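Alternansucrase (Leuconostoc mesenteroides, PDB 6HVG) is a large multidomain member of glycoside hydrolase family 70, with a TIM-barrel catalytic core and choline-binding-type repeats. Local coordinates at residues 823-828 with 1045-1050; 944-949 with 1005-1010. All blocks are in the same frame, centred on the assembly; numbering follows the deposited sequence.

Contact 1 of 2, residues 823-828 with 1045-1050; sequences RVYYGD and IYEGFS
Val824 is gripped by two backbone hydrogen bonds to the neighbouring strand: its N donates to Ile1045 O at 2.9 Å, and its O receives Glu1047 N at 2.8 Å. These are adjacent parallel strands of the TIM barrel, here running 24° apart. A third bond, Tyr826 N to Glu1047 O at 2.8 Å, continues the pairing at the C-terminal end of strand 821-825.

Arg823 and Glu1047 project into the barrel, where Ile657 touches both Arg823 and Ile1045. The carboxylate stacks on one face of the guanidinium, their planes 14° apart. With Glu1047 OE2 3.8 Å from Arg823 NH2 and well out of its plane, the long salt bridge is one of charge alone. Each group has a stronger partner elsewhere: Arg823 NH1 forms a salt bridge with Glu1083, and Glu1047 OE2 a hydrogen bond with His752. An arginine suits this site because its aliphatic stem also packs, CG lying 3.9 Å from Ile1045 CB.

Val824 and Tyr1046 face the other way, toward the surrounding helices, and Tyr811 of helix 807-814 packs on Val824. Tyr1046 has CG anti to the backbone N (chi1 179°), which carries its ring obliquely past Val824, CD1 near Val824 CB, and brings its hydroxyl to the edge of the Tyr826 ring. Tyr826 in turn lies against Gly1048 and Ser1050, while its own hydroxyl bonds Met837 N.

One water joins the two charged side chains, accepting from Arg823 NE at 2.7 Å and donating to Glu1047 OE1 at 3.0 Å.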
ATOM      1  N   ARG A 823      -4.304  25.112   7.302  1.00 45.66           N
ATOM      2  CA  ARG A 823      -3.327  24.935   6.245  1.00 44.76           C
ATOM      3  C   ARG A 823      -3.996  24.843   4.881  1.00 44.07           C
ATOM      4  O   ARG A 823      -4.997  24.142   4.710  1.00 42.84           O
ATOM      5  CB  ARG A 823      -2.479  23.700   6.470  1.00 45.13           C
ATOM      6  CG  ARG A 823      -1.297  23.658   5.514  1.00 48.41           C
ATOM      7  CD  ARG A 823      -0.346  22.518   5.829  1.00 50.45           C
ATOM      8  NE  ARG A 823      -0.976  21.238   5.582  1.00 52.10           N
ATOM      9  CZ  ARG A 823      -0.380  20.070   5.731  1.00 56.01           C
ATOM     10  NH1 ARG A 823       0.887  20.019   6.114  1.00 59.78           N
ATOM     11  NH2 ARG A 823      -1.071  18.956   5.494  1.00 58.84           N
ATOM     12  N   VAL A 824      -3.420  25.570   3.927  1.00 42.73           N
ATOM     13  CA  VAL A 824      -3.939  25.640   2.580  1.00 44.59           C
ATOM     14  C   VAL A 824      -3.030  24.891   1.601  1.00 45.37           C
ATOM     15  O   VAL A 824      -1.795  25.063   1.600  1.00 45.37           O
ATOM     16  CB  VAL A 824      -4.060  27.100   2.116  1.00 44.97           C
ATOM     17  CG1 VAL A 824      -4.608  27.157   0.701  1.00 45.49           C
ATOM     18  CG2 VAL A 824      -4.949  27.890   3.061  1.00 45.03           C
ATOM     19  N   TYR A 825      -3.650  24.066   0.764  1.00 44.39           N
ATOM     20  CA  TYR A 825      -2.912  23.183  -0.142  1.00 44.26           C
ATOM     21  C   TYR A 825      -2.733  23.856  -1.493  1.00 44.38           C
ATOM     22  O   TYR A 825      -3.701  24.220  -2.150  1.00 42.59           O
ATOM     23  CB  TYR A 825      -3.668  21.829  -0.281  1.00 45.02           C
ATOM     24  CG  TYR A 825      -3.067  20.844  -1.271  1.00 45.42           C
ATOM     25  CD1 TYR A 825      -1.704  20.598  -1.301  1.00 46.25           C
ATOM     26  CD2 TYR A 825      -3.864  20.161  -2.192  1.00 46.64           C
ATOM     27  CE1 TYR A 825      -1.159  19.702  -2.214  1.00 45.81           C
ATOM     28  CE2 TYR A 825      -3.326  19.256  -3.094  1.00 44.65           C
ATOM     29  CZ  TYR A 825      -1.977  19.036  -3.104  1.00 45.21           C
ATOM     30  OH  TYR A 825      -1.438  18.162  -4.010  1.00 48.20           O
ATOM     31  N   TYR A 826      -1.481  23.980  -1.907  1.00 47.05           N
ATOM     32  CA  TYR A 826      -1.115  24.465  -3.241  1.00 49.06           C
ATOM     33  C   TYR A 826      -2.044  23.982  -4.334  1.00 49.06           C
ATOM     34  O   TYR A 826      -2.448  24.754  -5.184  1.00 50.65           O
ATOM     35  CB  TYR A 826       0.318  23.998  -3.564  1.00 48.49           C
ATOM     36  CG  TYR A 826       0.717  24.135  -5.013  1.00 47.19           C
ATOM     37  CD1 TYR A 826       1.264  25.322  -5.507  1.00 46.45           C
ATOM     38  CD2 TYR A 826       0.546  23.095  -5.886  1.00 47.08           C
ATOM     39  CE1 TYR A 826       1.669  25.428  -6.825  1.00 47.20           C
ATOM     40  CE2 TYR A 826       0.936  23.194  -7.204  1.00 48.57           C
ATOM     41  CZ  TYR A 826       1.498  24.365  -7.669  1.00 49.07           C
ATOM     42  OH  TYR A 826       1.870  24.440  -8.988  1.00 51.48           O
ATOM     43  N   GLY A 827      -2.363  22.695  -4.306  1.00 49.54           N
ATOM     44  CA  GLY A 827      -3.156  22.046  -5.350  1.00 51.65           C
ATOM     45  C   GLY A 827      -4.633  22.358  -5.381  1.00 51.64           C
ATOM     46  O   GLY A 827      -5.316  21.962  -6.312  1.00 56.19           O
ATOM     47  N   ASP A 828      -5.124  23.038  -4.357  1.00 51.48           N
ATOM     48  CA  ASP A 828      -6.451  23.634  -4.377  1.00 51.55           C
ATOM     49  C   ASP A 828      -6.406  25.064  -4.911  1.00 51.26           C
ATOM     50  O   ASP A 828      -7.448  25.634  -5.227  1.00 51.81           O
ATOM     51  CB  ASP A 828      -7.056  23.644  -2.965  1.00 53.44           C
ATOM     52  CG  ASP A 828      -7.313  22.244  -2.433  1.00 57.98           C
ATOM     53  OD1 ASP A 828      -7.615  21.362  -3.272  1.00 56.81           O
ATOM     54  OD2 ASP A 828      -7.198  22.042  -1.191  1.00 57.89           O
ATOM     55  N   ILE A1045      -0.779  28.443   7.479  1.00 39.61           N
ATOM     56  CA  ILE A1045       0.307  27.740   6.801  1.00 39.70           C
ATOM     57  C   ILE A1045      -0.096  27.474   5.370  1.00 39.80           C
ATOM     58  O   ILE A1045      -1.239  27.130   5.107  1.00 43.52           O
ATOM     59  CB  ILE A1045       0.612  26.390   7.461  1.00 38.98           C
ATOM     60  CG1 ILE A1045       0.933  26.576   8.941  1.00 40.53           C
ATOM     61  CG2 ILE A1045       1.794  25.724   6.784  1.00 37.94           C
ATOM     62  CD1 ILE A1045       0.939  25.293   9.719  1.00 39.58           C
ATOM     63  N   TYR A1046       0.833  27.640   4.454  1.00 39.94           N
ATOM     64  CA  TYR A1046       0.587  27.308   3.072  1.00 43.81           C
ATOM     65  C   TYR A1046       1.493  26.159   2.731  1.00 46.11           C
ATOM     66  O   TYR A1046       2.720  26.284   2.801  1.00 43.54           O
ATOM     67  CB  TYR A1046       0.888  28.497   2.184  1.00 45.67           C
ATOM     68  CG  TYR A1046       0.706  28.285   0.707  1.00 46.71           C
ATOM     69  CD1 TYR A1046      -0.549  28.101   0.164  1.00 48.61           C
ATOM     70  CD2 TYR A1046       1.788  28.309  -0.151  1.00 49.56           C
ATOM     71  CE1 TYR A1046      -0.727  27.929  -1.197  1.00 49.04           C
ATOM     72  CE2 TYR A1046       1.619  28.149  -1.514  1.00 52.70           C
ATOM     73  CZ  TYR A1046       0.359  27.954  -2.031  1.00 50.84           C
ATOM     74  OH  TYR A1046       0.207  27.793  -3.386  1.00 53.69           O
ATOM     75  N   GLU A1047       0.882  25.029   2.398  1.00 48.08           N
ATOM     76  CA  GLU A1047       1.628  23.875   1.942  1.00 47.95           C
ATOM     77  C   GLU A1047       1.794  24.066   0.465  1.00 46.12           C
ATOM     78  O   GLU A1047       0.851  23.830  -0.302  1.00 47.37           O
ATOM     79  CB  GLU A1047       0.811  22.649   2.229  1.00 50.48           C
ATOM     80  CG  GLU A1047       1.530  21.360   1.907  1.00 55.96           C
ATOM     81  CD  GLU A1047       0.583  20.181   1.964  1.00 56.87           C
ATOM     82  OE1 GLU A1047      -0.617  20.393   1.725  1.00 55.07           O
ATOM     83  OE2 GLU A1047       1.024  19.063   2.267  1.00 61.17           O
ATOM     84  N   GLY A1048       2.978  24.509   0.052  1.00 45.60           N
ATOM     85  CA  GLY A1048       3.159  25.092  -1.288  1.00 48.47           C
ATOM     86  C   GLY A1048       3.897  24.229  -2.311  1.00 48.02           C
ATOM     87  O   GLY A1048       4.900  24.652  -2.839  1.00 50.03           O
ATOM     88  N   PHE A1049       3.430  23.013  -2.534  1.00 47.29           N
ATOM     89  CA  PHE A1049       3.991  22.152  -3.521  1.00 45.73           C
ATOM     90  C   PHE A1049       3.011  21.050  -3.704  1.00 44.62           C
ATOM     91  O   PHE A1049       2.132  20.840  -2.888  1.00 41.28           O
ATOM     92  CB  PHE A1049       5.337  21.582  -3.065  1.00 49.13           C
ATOM     93  CG  PHE A1049       5.232  20.591  -1.955  1.00 51.44           C
ATOM     94  CD1 PHE A1049       5.094  21.008  -0.639  1.00 50.22           C
ATOM     95  CD2 PHE A1049       5.294  19.220  -2.228  1.00 49.54           C
ATOM     96  CE1 PHE A1049       4.985  20.093   0.385  1.00 52.05           C
ATOM     97  CE2 PHE A1049       5.224  18.319  -1.210  1.00 50.96           C
ATOM     98  CZ  PHE A1049       5.061  18.743   0.102  1.00 54.28           C
ATOM     99  N   SER A1050       3.179  20.343  -4.801  1.00 51.47           N
ATOM    100  CA  SER A1050       2.416  19.139  -5.102  1.00 51.37           C
ATOM    101  C   SER A1050       3.399  18.070  -5.536  1.00 50.89           C
ATOM    102  O   SER A1050       4.372  18.377  -6.233  1.00 49.31           O
ATOM    103  CB  SER A1050       1.464  19.443  -6.225  1.00 51.79           C
ATOM    104  OG  SER A1050       1.079  18.272  -6.908  1.00 55.23           O
TER
HETATM  105  O   HOH W   1      -2.857  21.135   3.627  1.00 50.47           O

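Contact 2 of 2, residues 944-949 with 1005-1010; sequences LVLSND and GVWVPV
Trp1007 meets Leu946 obliquely across the strands, the methyl CD2 of Leu946 lying 4.0 Å from indole NE1 of Trp1007. Phe974 and Phe980 each make an edge-to-face contact with the same indole, setting it in an aromatic cluster. The CG of Trp1007 is anti to its carbonyl carbon (chi1 -68°), and although the side chain starts out away from strand 945-947, its ring end swings back to Leu946. Gly1005 shares this face of the sheet. Having no side chain, it lets Leu946 CD2 settle 3.8 Å from Gly1005 CA.

The other face is aliphatic and lies under helix 844-857, which touches Leu944 at Ala853, Val945 at Val846 and Val1008 at Tyr857. Here Leu944 and Val945 both run alongside Val1006, one on each of its methyls: Leu944 CD2 is 4.1 Å from Val1006 CG1, and Val945 CG1 is 4.1 Å from Val1006 CG2. Beta-branched valine suits an extended strand, and the aliphatic ends suit a face buried against a helix.

The backbone explains why two neighbours face one partner. Val1006 O receives Leu944 N at 2.8 Å, from 31° off the carbonyl plane, and Val945 N more weakly at 3.4 Å. Val1006 N returns a bond to Val945 O at 2.8 Å, this time in the carbonyl plane. Such a two-to-one pairing of antiparallel strands is a classic beta bulge, set at Leu944, where the chain turns a corner between different sheets or faces.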
ATOM      1  N   LEU A 944     -19.968  38.283   1.017  1.00 52.94           N
ATOM      2  CA  LEU A 944     -18.629  38.086   0.493  1.00 53.82           C
ATOM      3  C   LEU A 944     -18.648  37.054  -0.649  1.00 54.20           C
ATOM      4  O   LEU A 944     -17.935  37.189  -1.649  1.00 54.42           O
ATOM      5  CB  LEU A 944     -17.721  37.584   1.617  1.00 54.39           C
ATOM      6  CG  LEU A 944     -16.231  37.447   1.303  1.00 53.99           C
ATOM      7  CD1 LEU A 944     -15.552  38.817   1.313  1.00 54.61           C
ATOM      8  CD2 LEU A 944     -15.577  36.529   2.316  1.00 53.32           C
ATOM      9  N   VAL A 945     -19.505  36.054  -0.497  1.00 54.96           N
ATOM     10  CA  VAL A 945     -19.534  34.884  -1.349  1.00 56.02           C
ATOM     11  C   VAL A 945     -20.957  34.314  -1.330  1.00 55.34           C
ATOM     12  O   VAL A 945     -21.507  34.069  -0.250  1.00 53.42           O
ATOM     13  CB  VAL A 945     -18.499  33.861  -0.815  1.00 59.67           C
ATOM     14  CG1 VAL A 945     -18.933  32.412  -1.018  1.00 60.43           C
ATOM     15  CG2 VAL A 945     -17.133  34.112  -1.449  1.00 61.29           C
ATOM     16  N   LEU A 946     -21.555  34.130  -2.517  1.00 57.06           N
ATOM     17  CA  LEU A 946     -22.890  33.496  -2.665  1.00 56.47           C
ATOM     18  C   LEU A 946     -22.941  32.523  -3.833  1.00 56.86           C
ATOM     19  O   LEU A 946     -22.548  32.872  -4.948  1.00 59.43           O
ATOM     20  CB  LEU A 946     -23.966  34.537  -2.899  1.00 57.06           C
ATOM     21  CG  LEU A 946     -24.440  35.342  -1.702  1.00 60.18           C
ATOM     22  CD1 LEU A 946     -25.482  36.326  -2.191  1.00 62.98           C
ATOM     23  CD2 LEU A 946     -25.026  34.473  -0.595  1.00 62.74           C
ATOM     24  N   SER A 947     -23.427  31.312  -3.574  1.00 55.89           N
ATOM     25  CA  SER A 947     -23.512  30.280  -4.606  1.00 57.14           C
ATOM     26  C   SER A 947     -24.753  30.444  -5.501  1.00 60.71           C
ATOM     27  O   SER A 947     -25.737  31.034  -5.097  1.00 60.92           O
ATOM     28  CB  SER A 947     -23.512  28.881  -3.967  1.00 54.20           C
ATOM     29  OG  SER A 947     -24.644  28.681  -3.152  1.00 50.64           O
ATOM     30  N   ASN A 948     -24.673  29.905  -6.713  1.00 61.64           N
ATOM     31  CA  ASN A 948     -25.780  29.917  -7.654  1.00 65.28           C
ATOM     32  C   ASN A 948     -25.594  28.763  -8.641  1.00 68.70           C
ATOM     33  O   ASN A 948     -24.667  27.971  -8.495  1.00 66.66           O
ATOM     34  CB  ASN A 948     -25.866  31.270  -8.365  1.00 66.97           C
ATOM     35  CG  ASN A 948     -24.599  31.608  -9.154  1.00 68.28           C
ATOM     36  OD1 ASN A 948     -24.188  30.864 -10.062  1.00 68.11           O
ATOM     37  ND2 ASN A 948     -23.977  32.743  -8.819  1.00 64.40           N
ATOM     38  N   ASP A 949     -26.458  28.673  -9.646  1.00 73.46           N
ATOM     39  CA  ASP A 949     -26.518  27.481 -10.493  1.00 78.37           C
ATOM     40  C   ASP A 949     -25.381  27.313 -11.514  1.00 76.90           C
ATOM     41  O   ASP A 949     -25.211  26.218 -12.082  1.00 73.31           O
ATOM     42  CB  ASP A 949     -27.895  27.420 -11.174  1.00 84.62           C
ATOM     43  CG  ASP A 949     -29.030  27.208 -10.164  1.00 89.61           C
ATOM     44  OD1 ASP A 949     -28.886  26.318  -9.280  1.00 91.61           O
ATOM     45  OD2 ASP A 949     -30.056  27.927 -10.239  1.00 93.00           O
ATOM     46  N   GLY A1005     -23.106  30.458   1.528  1.00 57.55           N
ATOM     47  CA  GLY A1005     -23.270  31.914   1.677  1.00 55.15           C
ATOM     48  C   GLY A1005     -22.381  32.438   2.801  1.00 53.93           C
ATOM     49  O   GLY A1005     -22.380  31.890   3.906  1.00 55.32           O
ATOM     50  N   VAL A1006     -21.606  33.478   2.516  1.00 51.50           N
ATOM     51  CA  VAL A1006     -20.788  34.117   3.519  1.00 49.39           C
ATOM     52  C   VAL A1006     -21.095  35.606   3.551  1.00 49.94           C
ATOM     53  O   VAL A1006     -21.145  36.259   2.508  1.00 49.57           O
ATOM     54  CB  VAL A1006     -19.288  33.924   3.259  1.00 50.74           C
ATOM     55  CG1 VAL A1006     -18.480  34.478   4.431  1.00 51.50           C
ATOM     56  CG2 VAL A1006     -18.969  32.453   3.066  1.00 52.08           C
ATOM     57  N   TRP A1007     -21.278  36.139   4.762  1.00 49.74           N
ATOM     58  CA  TRP A1007     -21.666  37.521   4.953  1.00 49.17           C
ATOM     59  C   TRP A1007     -20.717  38.224   5.926  1.00 50.72           C
ATOM     60  O   TRP A1007     -20.274  37.654   6.944  1.00 52.31           O
ATOM     61  CB  TRP A1007     -23.094  37.584   5.469  1.00 49.82           C
ATOM     62  CG  TRP A1007     -24.083  37.145   4.445  1.00 51.84           C
ATOM     63  CD1 TRP A1007     -24.401  35.882   4.120  1.00 53.47           C
ATOM     64  CD2 TRP A1007     -24.889  37.983   3.626  1.00 52.12           C
ATOM     65  NE1 TRP A1007     -25.359  35.866   3.136  1.00 56.76           N
ATOM     66  CE2 TRP A1007     -25.668  37.154   2.815  1.00 53.72           C
ATOM     67  CE3 TRP A1007     -25.015  39.359   3.491  1.00 53.90           C
ATOM     68  CZ2 TRP A1007     -26.562  37.651   1.882  1.00 54.95           C
ATOM     69  CZ3 TRP A1007     -25.914  39.856   2.561  1.00 55.06           C
ATOM     70  CH2 TRP A1007     -26.675  39.006   1.775  1.00 53.90           C
ATOM     71  N   VAL A1008     -20.412  39.474   5.614  1.00 49.60           N
ATOM     72  CA  VAL A1008     -19.516  40.266   6.423  1.00 49.85           C
ATOM     73  C   VAL A1008     -20.153  41.628   6.691  1.00 51.70           C
ATOM     74  O   VAL A1008     -20.979  42.088   5.907  1.00 50.92           O
ATOM     75  CB  VAL A1008     -18.127  40.428   5.735  1.00 51.48           C
ATOM     76  CG1 VAL A1008     -17.461  39.073   5.514  1.00 50.95           C
ATOM     77  CG2 VAL A1008     -18.237  41.188   4.410  1.00 52.09           C
ATOM     78  N   PRO A1009     -19.752  42.288   7.786  1.00 53.88           N
ATOM     79  CA  PRO A1009     -20.277  43.611   8.032  1.00 56.24           C
ATOM     80  C   PRO A1009     -19.754  44.644   7.049  1.00 58.20           C
ATOM     81  O   PRO A1009     -18.552  44.648   6.763  1.00 60.16           O
ATOM     82  CB  PRO A1009     -19.789  43.952   9.457  1.00 55.25           C
ATOM     83  CG  PRO A1009     -18.960  42.834   9.924  1.00 54.21           C
ATOM     84  CD  PRO A1009     -18.821  41.835   8.832  1.00 53.75           C
ATOM     85  N   VAL A1010     -20.646  45.521   6.565  1.00 58.04           N
ATOM     86  CA  VAL A1010     -20.238  46.638   5.737  1.00 57.28           C
ATOM     87  C   VAL A1010     -19.526  47.646   6.592  1.00 56.64           C
ATOM     88  O   VAL A1010     -19.751  47.699   7.791  1.00 53.09           O
ATOM     89  CB  VAL A1010     -21.412  47.353   5.023  1.00 59.78           C
ATOM     90  CG1 VAL A1010     -22.317  46.349   4.336  1.00 59.75           C
ATOM     91  CG2 VAL A1010     -22.197  48.223   5.974  1.00 63.43           C
TER

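Contact 2 is nested within the chain loop that contact 1 closes: strand 821-825 comes first, then strands 940-947 and 1003-1009, and finally strand 1045-1047. The chain thus leaves the parallel barrel, builds an antiparallel sheet region, and returns to supply the next barrel strand beside the one it left. The centres of the contacts lie 24 Å apart and their nearest atoms about 13 Å, without touching. Helix 844-857, which follows strand 821-825 and so lies between the two contacts in sequence, packs against the sheet of contact 2. All four segments share the family 70 range; the topology is that of an antiparallel sheet inserted between two neighbouring barrel strands.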